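Local coordinates for protein Alpha/beta hydrolase (Pseudomonas aeruginosa PAO1, PDB 4R1D) that binds calcium and is probably a lipase of the alpha/beta-hydrolase family, a type VI secretion effector whose activity is held in check by the immunity protein Tli4, at residues L339-A344 with L443-D448; G447-L452 with G474-V479. All coordinates share one frame; numbering follows the deposited sequence.

Interaction 1: L339-A344 with L443-D448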
# COMPACT_ATOMS: atom_id res chain seq x y z
N LEU A 339 7.95 -8.50 -23.08
CA LEU A 339 7.80 -9.85 -22.56
C LEU A 339 8.11 -10.79 -23.70
O LEU A 339 7.38 -10.83 -24.69
CB LEU A 339 6.36 -10.09 -22.09
CG LEU A 339 6.02 -11.52 -21.65
CD1 LEU A 339 6.82 -11.95 -20.43
CD2 LEU A 339 4.52 -11.67 -21.36
N PHE A 340 9.20 -11.53 -23.56
CA PHE A 340 9.73 -12.32 -24.67
C PHE A 340 9.73 -13.82 -24.38
O PHE A 340 10.23 -14.26 -23.34
CB PHE A 340 11.16 -11.88 -25.00
CG PHE A 340 11.30 -10.41 -25.26
CD1 PHE A 340 11.03 -9.89 -26.51
CD2 PHE A 340 11.69 -9.55 -24.24
CE1 PHE A 340 11.16 -8.54 -26.76
CE2 PHE A 340 11.82 -8.20 -24.48
CZ PHE A 340 11.56 -7.68 -25.74
N LEU A 341 9.19 -14.59 -25.31
CA LEU A 341 9.22 -16.04 -25.21
C LEU A 341 10.30 -16.53 -26.17
O LEU A 341 10.16 -16.39 -27.38
CB LEU A 341 7.86 -16.62 -25.61
CG LEU A 341 6.76 -16.74 -24.55
CD1 LEU A 341 6.76 -15.61 -23.51
CD2 LEU A 341 5.39 -16.87 -25.21
N CYS A 342 11.38 -17.10 -25.62
CA CYS A 342 12.56 -17.45 -26.40
C CYS A 342 12.89 -18.93 -26.29
O CYS A 342 12.47 -19.60 -25.34
CB CYS A 342 13.78 -16.66 -25.92
SG CYS A 342 13.60 -14.87 -26.00
N ASP A 343 13.65 -19.44 -27.26
CA ASP A 343 14.10 -20.82 -27.20
C ASP A 343 15.41 -20.93 -26.43
O ASP A 343 15.94 -19.93 -25.94
CB ASP A 343 14.23 -21.43 -28.61
CG ASP A 343 15.28 -20.73 -29.47
OD1 ASP A 343 16.23 -20.12 -28.92
OD2 ASP A 343 15.18 -20.81 -30.71
N ALA A 344 15.94 -22.15 -26.33
CA ALA A 344 17.18 -22.42 -25.59
C ALA A 344 18.36 -21.58 -26.06
O ALA A 344 19.28 -21.30 -25.29
CB ALA A 344 17.52 -23.90 -25.64
N LEU A 443 11.71 -9.10 -19.94
CA LEU A 443 11.16 -10.18 -19.17
C LEU A 443 11.17 -11.37 -20.11
O LEU A 443 10.41 -11.41 -21.07
CB LEU A 443 9.74 -9.84 -18.73
CG LEU A 443 9.18 -10.57 -17.51
CD1 LEU A 443 9.37 -12.07 -17.65
CD2 LEU A 443 9.87 -10.07 -16.26
N ILE A 444 12.04 -12.34 -19.83
CA ILE A 444 12.27 -13.45 -20.76
C ILE A 444 11.91 -14.81 -20.18
O ILE A 444 12.41 -15.20 -19.14
CB ILE A 444 13.74 -13.50 -21.18
CG1 ILE A 444 14.16 -12.19 -21.85
CG2 ILE A 444 13.98 -14.70 -22.11
CD1 ILE A 444 15.67 -11.90 -21.71
N TRP A 445 11.03 -15.52 -20.88
CA TRP A 445 10.76 -16.92 -20.57
C TRP A 445 11.58 -17.70 -21.58
O TRP A 445 11.32 -17.62 -22.78
CB TRP A 445 9.30 -17.25 -20.82
CG TRP A 445 8.32 -16.86 -19.74
CD1 TRP A 445 7.44 -15.81 -19.77
CD2 TRP A 445 8.07 -17.57 -18.53
NE1 TRP A 445 6.67 -15.81 -18.63
CE2 TRP A 445 7.04 -16.88 -17.85
CE3 TRP A 445 8.61 -18.71 -17.94
CZ2 TRP A 445 6.55 -17.29 -16.61
CZ3 TRP A 445 8.13 -19.12 -16.71
CH2 TRP A 445 7.11 -18.41 -16.05
N LYS A 446 12.56 -18.45 -21.11
CA LYS A 446 13.42 -19.21 -22.00
C LYS A 446 13.13 -20.70 -21.86
O LYS A 446 13.14 -21.24 -20.75
CB LYS A 446 14.88 -18.90 -21.68
CG LYS A 446 15.87 -19.61 -22.57
CD LYS A 446 17.30 -19.36 -22.12
CE LYS A 446 17.82 -18.04 -22.64
NZ LYS A 446 19.31 -17.98 -22.56
N GLY A 447 12.85 -21.36 -22.98
CA GLY A 447 12.50 -22.77 -22.94
C GLY A 447 11.48 -23.14 -24.00
O GLY A 447 11.14 -22.31 -24.84
N ASP A 448 10.97 -24.37 -23.94
CA ASP A 448 10.05 -24.87 -24.95
C ASP A 448 8.61 -24.91 -24.44
O ASP A 448 8.28 -25.72 -23.58
CB ASP A 448 10.49 -26.27 -25.40
CG ASP A 448 9.49 -26.92 -26.34
OD1 ASP A 448 8.75 -26.19 -27.02
OD2 ASP A 448 9.46 -28.17 -26.39
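Leu-339 to Cys-342 and Leu-443 to Lys-446 pair as parallel neighbours at the centre of a small four-stranded mixed sheet, apart from the six-stranded parallel sheet of the hydrolase. Phe-340 and Cys-342 give their N-H groups to Leu-443 O and Trp-445 O, while Trp-445 N and Gly-447 N return bonds to Phe-340 O and Cys-342 O. The Cys-342 N to Trp-445 O bond, 2.9 Å long, is almost straight (178°).

Beta-strand alternation sends Leu-339, Leu-341, Leu-443 and Trp-445 to one face. Leu-339 CG lies anti to its backbone N (chi1 174°), and its CD1 comes within 3.8 Å of Leu-443 CD1. Leu-341 lies beside Trp-445, its CD1 3.8 Å from the indole CD1; a branched leucine methyl can settle obliquely against the broad indole. On the other face Cys-342 SG, a compact group, rests 3.9 Å from Ile-444 CG2. Lys-446 brings its aliphatic CG to 3.4 Å from Asp-343 O, and its NZ forms a long, weak ion pair with Glu-484.

Helix 289-296 covers the leucine and tryptophan face, where Tyr-291 OH bonds Trp-445 NE1, and strands 358-359 and 477-479 flank the pair antiparallel.

Interaction 2: G447-L452 with G474-V479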
# COMPACT_ATOMS: atom_id res chain seq x y z
N GLY A 447 12.85 -21.36 -22.98
CA GLY A 447 12.50 -22.77 -22.94
C GLY A 447 11.48 -23.14 -24.00
O GLY A 447 11.14 -22.31 -24.84
N ASP A 448 10.97 -24.37 -23.94
CA ASP A 448 10.05 -24.87 -24.95
C ASP A 448 8.61 -24.91 -24.44
O ASP A 448 8.28 -25.72 -23.58
CB ASP A 448 10.49 -26.27 -25.40
CG ASP A 448 9.49 -26.92 -26.34
OD1 ASP A 448 8.75 -26.19 -27.02
OD2 ASP A 448 9.46 -28.17 -26.39
N PRO A 449 7.75 -24.01 -24.95
CA PRO A 449 6.36 -23.90 -24.52
C PRO A 449 5.47 -25.02 -25.04
O PRO A 449 4.32 -25.13 -24.61
CB PRO A 449 5.90 -22.57 -25.13
CG PRO A 449 7.15 -21.88 -25.60
CD PRO A 449 8.15 -22.94 -25.88
N THR A 450 5.98 -25.83 -25.96
CA THR A 450 5.16 -26.85 -26.61
C THR A 450 4.30 -27.67 -25.64
O THR A 450 3.09 -27.75 -25.81
CB THR A 450 6.00 -27.79 -27.50
OG1 THR A 450 6.74 -27.03 -28.47
CG2 THR A 450 5.10 -28.78 -28.21
N PRO A 451 4.93 -28.29 -24.64
CA PRO A 451 4.14 -29.14 -23.73
C PRO A 451 3.12 -28.34 -22.92
O PRO A 451 2.15 -28.91 -22.42
CB PRO A 451 5.21 -29.73 -22.80
CG PRO A 451 6.49 -29.63 -23.56
CD PRO A 451 6.37 -28.36 -24.35
N LEU A 452 3.34 -27.04 -22.78
CA LEU A 452 2.42 -26.22 -22.01
C LEU A 452 1.19 -25.87 -22.84
O LEU A 452 0.13 -25.57 -22.30
CB LEU A 452 3.09 -24.93 -21.54
CG LEU A 452 4.09 -24.97 -20.37
CD1 LEU A 452 5.27 -25.88 -20.65
CD2 LEU A 452 4.58 -23.55 -20.11
N GLY A 474 13.65 -28.79 -19.69
CA GLY A 474 13.78 -27.89 -20.83
C GLY A 474 12.62 -26.92 -21.05
O GLY A 474 12.48 -26.33 -22.13
N LEU A 475 11.80 -26.74 -20.02
CA LEU A 475 10.59 -25.95 -20.13
C LEU A 475 10.81 -24.46 -19.81
O LEU A 475 11.86 -24.08 -19.29
CB LEU A 475 9.51 -26.54 -19.25
CG LEU A 475 9.23 -28.02 -19.49
CD1 LEU A 475 8.16 -28.50 -18.54
CD2 LEU A 475 8.82 -28.25 -20.94
N PRO A 476 9.81 -23.61 -20.13
CA PRO A 476 10.00 -22.16 -19.95
C PRO A 476 10.43 -21.77 -18.54
O PRO A 476 9.85 -22.24 -17.55
CB PRO A 476 8.62 -21.58 -20.29
CG PRO A 476 8.07 -22.56 -21.31
CD PRO A 476 8.51 -23.91 -20.77
N THR A 477 11.43 -20.91 -18.49
CA THR A 477 11.99 -20.43 -17.24
C THR A 477 12.30 -18.95 -17.36
O THR A 477 12.93 -18.50 -18.33
CB THR A 477 13.30 -21.17 -16.91
OG1 THR A 477 13.03 -22.58 -16.77
CG2 THR A 477 13.92 -20.64 -15.62
N ILE A 478 11.88 -18.17 -16.38
CA ILE A 478 12.22 -16.76 -16.40
C ILE A 478 13.71 -16.59 -16.12
O ILE A 478 14.23 -17.08 -15.12
CB ILE A 478 11.36 -15.95 -15.42
CG1 ILE A 478 9.96 -15.76 -16.04
CG2 ILE A 478 12.01 -14.61 -15.12
CD1 ILE A 478 8.91 -15.12 -15.13
N VAL A 479 14.40 -15.93 -17.04
CA VAL A 479 15.83 -15.72 -16.90
C VAL A 479 16.16 -14.24 -17.05
O VAL A 479 15.48 -13.50 -17.76
CB VAL A 479 16.62 -16.50 -17.95
CG1 VAL A 479 16.42 -18.00 -17.76
CG2 VAL A 479 16.18 -16.08 -19.35
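Pro-476 and Leu-475 meet the turn that follows Gly-447, joining the start of the short, weakly bonded helix at about 450-453 to the approach of strand 477-479. One backbone hydrogen bond crosses the contact, from Asp-448 N to Gly-474 O (3.1 Å), with the donor in the carbonyl plane. Beside it Gly-447 CA lies 3.9 Å from Pro-476 CA. A CB on Gly-447 would run into Leu-475 O and Pro-476 N, and the backbone angles there (phi 145°) also call for glycine.

Most of the remaining contact is apolar. Leu-452 CG stands anti to its carbonyl carbon (chi1 -76°), and its two methyls meet the Pro-476 ring tip to tip: CD1 is 3.8 Å from Pro-476 CD, while CD2 is equally close to Pro-476 CG. The rigid ring offers these methyls a fixed surface, and its CD also lies 3.4 Å from Asp-448 O. Leu-475 starts away from the turn, but its CD2 reaches back to 3.8 Å from Pro-451 CG, the two side chains crossing at a slant.

Asp-448 turns its carboxylate to the helix start, with CG anti to the backbone N (chi1 174°). Its OD1 accepts Thr-450 OG1 at 2.6 Å through the syn lone pair and Thr-450 N from above the carboxylate plane; the N-H bond caps the helix start, and with the hydroxyl bond it grips OD1 twice and limits the carboxylate's rotation. Proline suits position 451, early in the helix, where no backbone N-H is needed.

Trp-375 packs on both Leu-452 and Pro-476, and strand 477-479 continues as the antiparallel neighbour of strand 443-446.

The two contacts lie about 7 Å apart, centre to centre, and share Gly-447 and Asp-448, where strand 443-446 gives way to the turn before helix 450-453. Along the chain the order is 339-344, 443-448, 447-452 and 474-479, so interaction 2 begins where interaction 1 ends. Both reach the small mixed sheet, interaction 1 within it and interaction 2 at its edge, where the chain enters strand 477-479. Lys-446 N to Thr-477 O and Val-479 N to Ile-444 O are probable hydrogen bonds between them, and the Trp-445 indole packs on Ile-478 and Pro-476. Together they tie distant chain segments into one unit away from the calcium site.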